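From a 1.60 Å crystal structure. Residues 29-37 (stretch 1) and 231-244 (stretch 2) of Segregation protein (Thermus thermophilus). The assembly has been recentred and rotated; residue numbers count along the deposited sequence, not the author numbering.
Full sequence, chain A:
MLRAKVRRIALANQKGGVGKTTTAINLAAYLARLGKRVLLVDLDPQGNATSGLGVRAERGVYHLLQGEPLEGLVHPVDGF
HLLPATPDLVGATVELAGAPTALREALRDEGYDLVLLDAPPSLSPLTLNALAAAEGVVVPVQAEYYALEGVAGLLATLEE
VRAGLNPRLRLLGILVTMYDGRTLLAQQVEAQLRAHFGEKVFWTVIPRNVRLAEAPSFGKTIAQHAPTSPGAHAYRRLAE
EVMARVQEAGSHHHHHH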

# COMPACT_ATOMS: atom_id res chain seq x y z
N ALA A 29 14.34 7.37 -9.22
CA ALA A 29 13.76 7.49 -10.56
C ALA A 29 12.34 8.03 -10.52
O ALA A 29 11.97 8.88 -11.34
CB ALA A 29 13.77 6.14 -11.26
N TYR A 30 11.54 7.55 -9.57
CA TYR A 30 10.17 8.02 -9.48
C TYR A 30 9.99 9.33 -8.74
O TYR A 30 9.05 10.06 -9.02
CB TYR A 30 9.28 6.92 -8.91
CG TYR A 30 9.05 5.84 -9.94
CD1 TYR A 30 8.19 6.06 -11.01
CD2 TYR A 30 9.73 4.63 -9.88
CE1 TYR A 30 8.03 5.10 -12.01
CE2 TYR A 30 9.58 3.66 -10.87
CZ TYR A 30 8.73 3.91 -11.94
OH TYR A 30 8.59 2.96 -12.92
N LEU A 31 10.88 9.64 -7.81
CA LEU A 31 10.76 10.92 -7.11
C LEU A 31 11.09 12.00 -8.16
O LEU A 31 10.54 13.10 -8.14
CB LEU A 31 11.73 10.99 -5.93
CG LEU A 31 11.34 10.16 -4.69
CD1 LEU A 31 12.47 10.21 -3.67
CD2 LEU A 31 10.05 10.70 -4.08
N ALA A 32 11.99 11.67 -9.08
CA ALA A 32 12.36 12.61 -10.14
C ALA A 32 11.15 12.85 -11.04
O ALA A 32 10.86 13.99 -11.41
CB ALA A 32 13.49 12.05 -10.97
N ARG A 33 10.44 11.78 -11.38
CA ARG A 33 9.27 11.89 -12.23
C ARG A 33 8.12 12.62 -11.55
O ARG A 33 7.15 13.00 -12.20
CB ARG A 33 8.83 10.49 -12.70
CG ARG A 33 9.79 9.90 -13.74
CD ARG A 33 9.45 8.44 -14.07
NE ARG A 33 10.20 7.94 -15.22
CZ ARG A 33 11.51 7.70 -15.24
NH1 ARG A 33 12.25 7.91 -14.15
NH2 ARG A 33 12.08 7.25 -16.35
N LEU A 34 8.23 12.82 -10.24
CA LEU A 34 7.21 13.55 -9.50
C LEU A 34 7.53 15.04 -9.56
O LEU A 34 6.83 15.86 -8.98
CB LEU A 34 7.16 13.10 -8.04
CG LEU A 34 6.45 11.77 -7.76
CD1 LEU A 34 6.47 11.48 -6.26
CD2 LEU A 34 5.01 11.85 -8.26
N GLY A 35 8.60 15.37 -10.28
CA GLY A 35 9.00 16.76 -10.42
C GLY A 35 9.94 17.26 -9.34
O GLY A 35 9.98 18.46 -9.05
N LYS A 36 10.70 16.35 -8.75
CA LYS A 36 11.65 16.71 -7.70
C LYS A 36 13.08 16.70 -8.23
O LYS A 36 13.43 15.85 -9.03
CB LYS A 36 11.56 15.71 -6.54
CG LYS A 36 10.18 15.52 -5.93
CD LYS A 36 9.76 16.70 -5.08
CE LYS A 36 8.49 16.38 -4.31
NZ LYS A 36 8.07 17.47 -3.40
N ARG A 37 13.90 17.66 -7.78
CA ARG A 37 15.30 17.69 -8.18
C ARG A 37 15.91 16.69 -7.20
O ARG A 37 15.90 16.92 -6.00
CB ARG A 37 15.93 19.06 -7.94
CG ARG A 37 15.26 20.21 -8.67
CD ARG A 37 16.16 21.44 -8.64
NE ARG A 37 15.39 22.67 -8.77
CZ ARG A 37 14.59 23.15 -7.83
NH1 ARG A 37 13.93 24.28 -8.03
NH2 ARG A 37 14.44 22.50 -6.68
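Stretch 2 (231-244) GAHAYRRLAEEVMA

Stretch 2 is helical throughout, part of a longer helix held by successive i to i+4 backbone bonds, such as Tyr-235 N to Gly-231 O at 2.9 Å. It packs across the helical part of stretch 1, which begins earlier in the chain, the two axes approaching to 8.6 Å and crossing at -65°. The N-to-C directions thus diverge by 65°, so the helices run neither parallel nor antiparallel. No hydrogen bond joins the stretches; the contact, burying 506 Å² in all, is one of shape and apolar surface.

Gly-231 makes no contact. One residue on, Ala-232 offers a small side chain that fits beside the tip of Tyr-30, whose OH lies 3.3 Å from Ala-232 CB. His-233 and Ala-234 point away. Tyr-235 directs its CA-to-CB bond toward stretch 1, and its CB lies 3.6 Å from Tyr-30 CD2, while its ring leads off and its hydroxyl is hydrogen-bonded elsewhere in the structure. Arg-236 covers one face of the Tyr-30 ring: its CB makes a CH-pi contact 4.2 Å from the ring centroid, and its CD comes within 3.6 Å of Tyr-30 CD1. The long aliphatic part of an arginine suits this task, while its NH1 is hydrogen-bonded elsewhere in the structure.

Arg-237 and Leu-238 take no part. The CA-to-CB bond of Ala-239 points toward stretch 1, and its small methyl group suits a place where the backbones come close, with CA of Ala-239 5.6 Å from CA of Leu-31. Its CB lies 3.7 Å from Tyr-30 CB and 3.9 Å from both Leu-31 CD2 and Leu-34 CD1. Together Ala-232, Tyr-235, Arg-236 and Ala-239 form the hole that receives Tyr-30 as a knob.

A turn later, the flexible, apolar Met-243 meets Leu-31, Leu-34 and Lys-36. Its CG lies 3.9 Å from Leu-31 CD2 and 4.1 Å from Leu-34 CD1, and its CE is 3.5 Å from Lys-36 NZ. Ala-244 is out of reach.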

# COMPACT_ATOMS: atom_id res chain seq x y z
N GLY A 231 6.92 -4.24 -10.52
CA GLY A 231 7.87 -3.48 -9.72
C GLY A 231 7.85 -2.00 -10.05
O GLY A 231 8.05 -1.16 -9.17
N ALA A 232 7.61 -1.67 -11.31
CA ALA A 232 7.55 -0.27 -11.71
C ALA A 232 6.33 0.38 -11.05
O ALA A 232 6.43 1.48 -10.50
CB ALA A 232 7.47 -0.16 -13.24
N HIS A 233 5.18 -0.29 -11.11
CA HIS A 233 3.98 0.28 -10.50
C HIS A 233 4.16 0.43 -8.99
O HIS A 233 3.71 1.41 -8.40
CB HIS A 233 2.76 -0.61 -10.79
CG HIS A 233 2.35 -0.63 -12.24
ND1 HIS A 233 1.81 0.46 -12.88
CD2 HIS A 233 2.41 -1.62 -13.16
CE1 HIS A 233 1.56 0.16 -14.14
NE2 HIS A 233 1.92 -1.10 -14.34
N ALA A 234 4.81 -0.55 -8.37
CA ALA A 234 5.04 -0.48 -6.92
C ALA A 234 5.99 0.67 -6.55
O ALA A 234 5.72 1.41 -5.60
CB ALA A 234 5.58 -1.81 -6.41
N TYR A 235 7.08 0.84 -7.29
CA TYR A 235 7.99 1.93 -6.96
C TYR A 235 7.38 3.30 -7.23
O TYR A 235 7.71 4.28 -6.57
CB TYR A 235 9.34 1.77 -7.68
CG TYR A 235 10.29 0.91 -6.88
CD1 TYR A 235 10.71 1.31 -5.62
CD2 TYR A 235 10.73 -0.32 -7.37
CE1 TYR A 235 11.54 0.49 -4.85
CE2 TYR A 235 11.55 -1.14 -6.61
CZ TYR A 235 11.95 -0.74 -5.35
OH TYR A 235 12.74 -1.57 -4.59
N ARG A 236 6.47 3.38 -8.20
CA ARG A 236 5.80 4.64 -8.49
C ARG A 236 4.95 4.99 -7.27
O ARG A 236 4.95 6.12 -6.80
CB ARG A 236 4.91 4.49 -9.74
CG ARG A 236 3.99 5.68 -10.06
CD ARG A 236 4.77 6.96 -10.30
NE ARG A 236 3.91 8.13 -10.51
CZ ARG A 236 3.24 8.40 -11.63
NH1 ARG A 236 3.31 7.58 -12.67
NH2 ARG A 236 2.51 9.50 -11.71
N ARG A 237 4.25 3.99 -6.76
CA ARG A 237 3.38 4.18 -5.60
C ARG A 237 4.21 4.47 -4.34
O ARG A 237 3.82 5.29 -3.52
CB ARG A 237 2.50 2.94 -5.42
CG ARG A 237 1.40 3.06 -4.38
CD ARG A 237 0.41 1.90 -4.51
NE ARG A 237 -0.25 1.91 -5.81
CZ ARG A 237 -0.16 0.94 -6.73
NH1 ARG A 237 0.58 -0.14 -6.50
NH2 ARG A 237 -0.80 1.06 -7.87
N LEU A 238 5.35 3.81 -4.21
CA LEU A 238 6.20 4.04 -3.05
C LEU A 238 6.67 5.49 -2.99
O LEU A 238 6.71 6.08 -1.92
CB LEU A 238 7.43 3.13 -3.09
CG LEU A 238 8.39 3.33 -1.91
CD1 LEU A 238 7.68 3.00 -0.60
CD2 LEU A 238 9.61 2.44 -2.08
N ALA A 239 7.03 6.05 -4.14
CA ALA A 239 7.49 7.44 -4.16
C ALA A 239 6.39 8.33 -3.59
O ALA A 239 6.67 9.29 -2.87
CB ALA A 239 7.84 7.86 -5.59
N GLU A 240 5.14 8.00 -3.90
CA GLU A 240 4.01 8.77 -3.38
C GLU A 240 3.87 8.56 -1.87
O GLU A 240 3.61 9.51 -1.13
CB GLU A 240 2.71 8.34 -4.07
CG GLU A 240 2.62 8.70 -5.55
CD GLU A 240 1.34 8.21 -6.20
OE1 GLU A 240 1.13 6.98 -6.27
OE2 GLU A 240 0.54 9.05 -6.65
N GLU A 241 4.06 7.33 -1.41
CA GLU A 241 3.93 7.06 0.01
C GLU A 241 5.08 7.71 0.76
O GLU A 241 4.90 8.23 1.87
CB GLU A 241 3.89 5.55 0.27
CG GLU A 241 3.27 5.23 1.63
CD GLU A 241 3.19 3.75 1.94
OE1 GLU A 241 3.45 2.93 1.04
OE2 GLU A 241 2.85 3.43 3.10
N VAL A 242 6.27 7.70 0.17
CA VAL A 242 7.41 8.34 0.80
C VAL A 242 7.17 9.84 0.89
O VAL A 242 7.41 10.45 1.93
CB VAL A 242 8.72 8.06 0.02
CG1 VAL A 242 9.80 9.08 0.43
CG2 VAL A 242 9.21 6.64 0.32
N MET A 243 6.68 10.46 -0.19
CA MET A 243 6.43 11.90 -0.12
C MET A 243 5.36 12.23 0.92
O MET A 243 5.43 13.26 1.58
CB MET A 243 6.00 12.46 -1.48
CG MET A 243 7.14 12.71 -2.45
SD MET A 243 8.61 13.48 -1.68
CE MET A 243 7.92 15.02 -0.95
N ALA A 244 4.36 11.36 1.05
CA ALA A 244 3.32 11.57 2.04
C ALA A 244 3.93 11.58 3.44
O ALA A 244 3.57 12.40 4.28
CB ALA A 244 2.27 10.48 1.93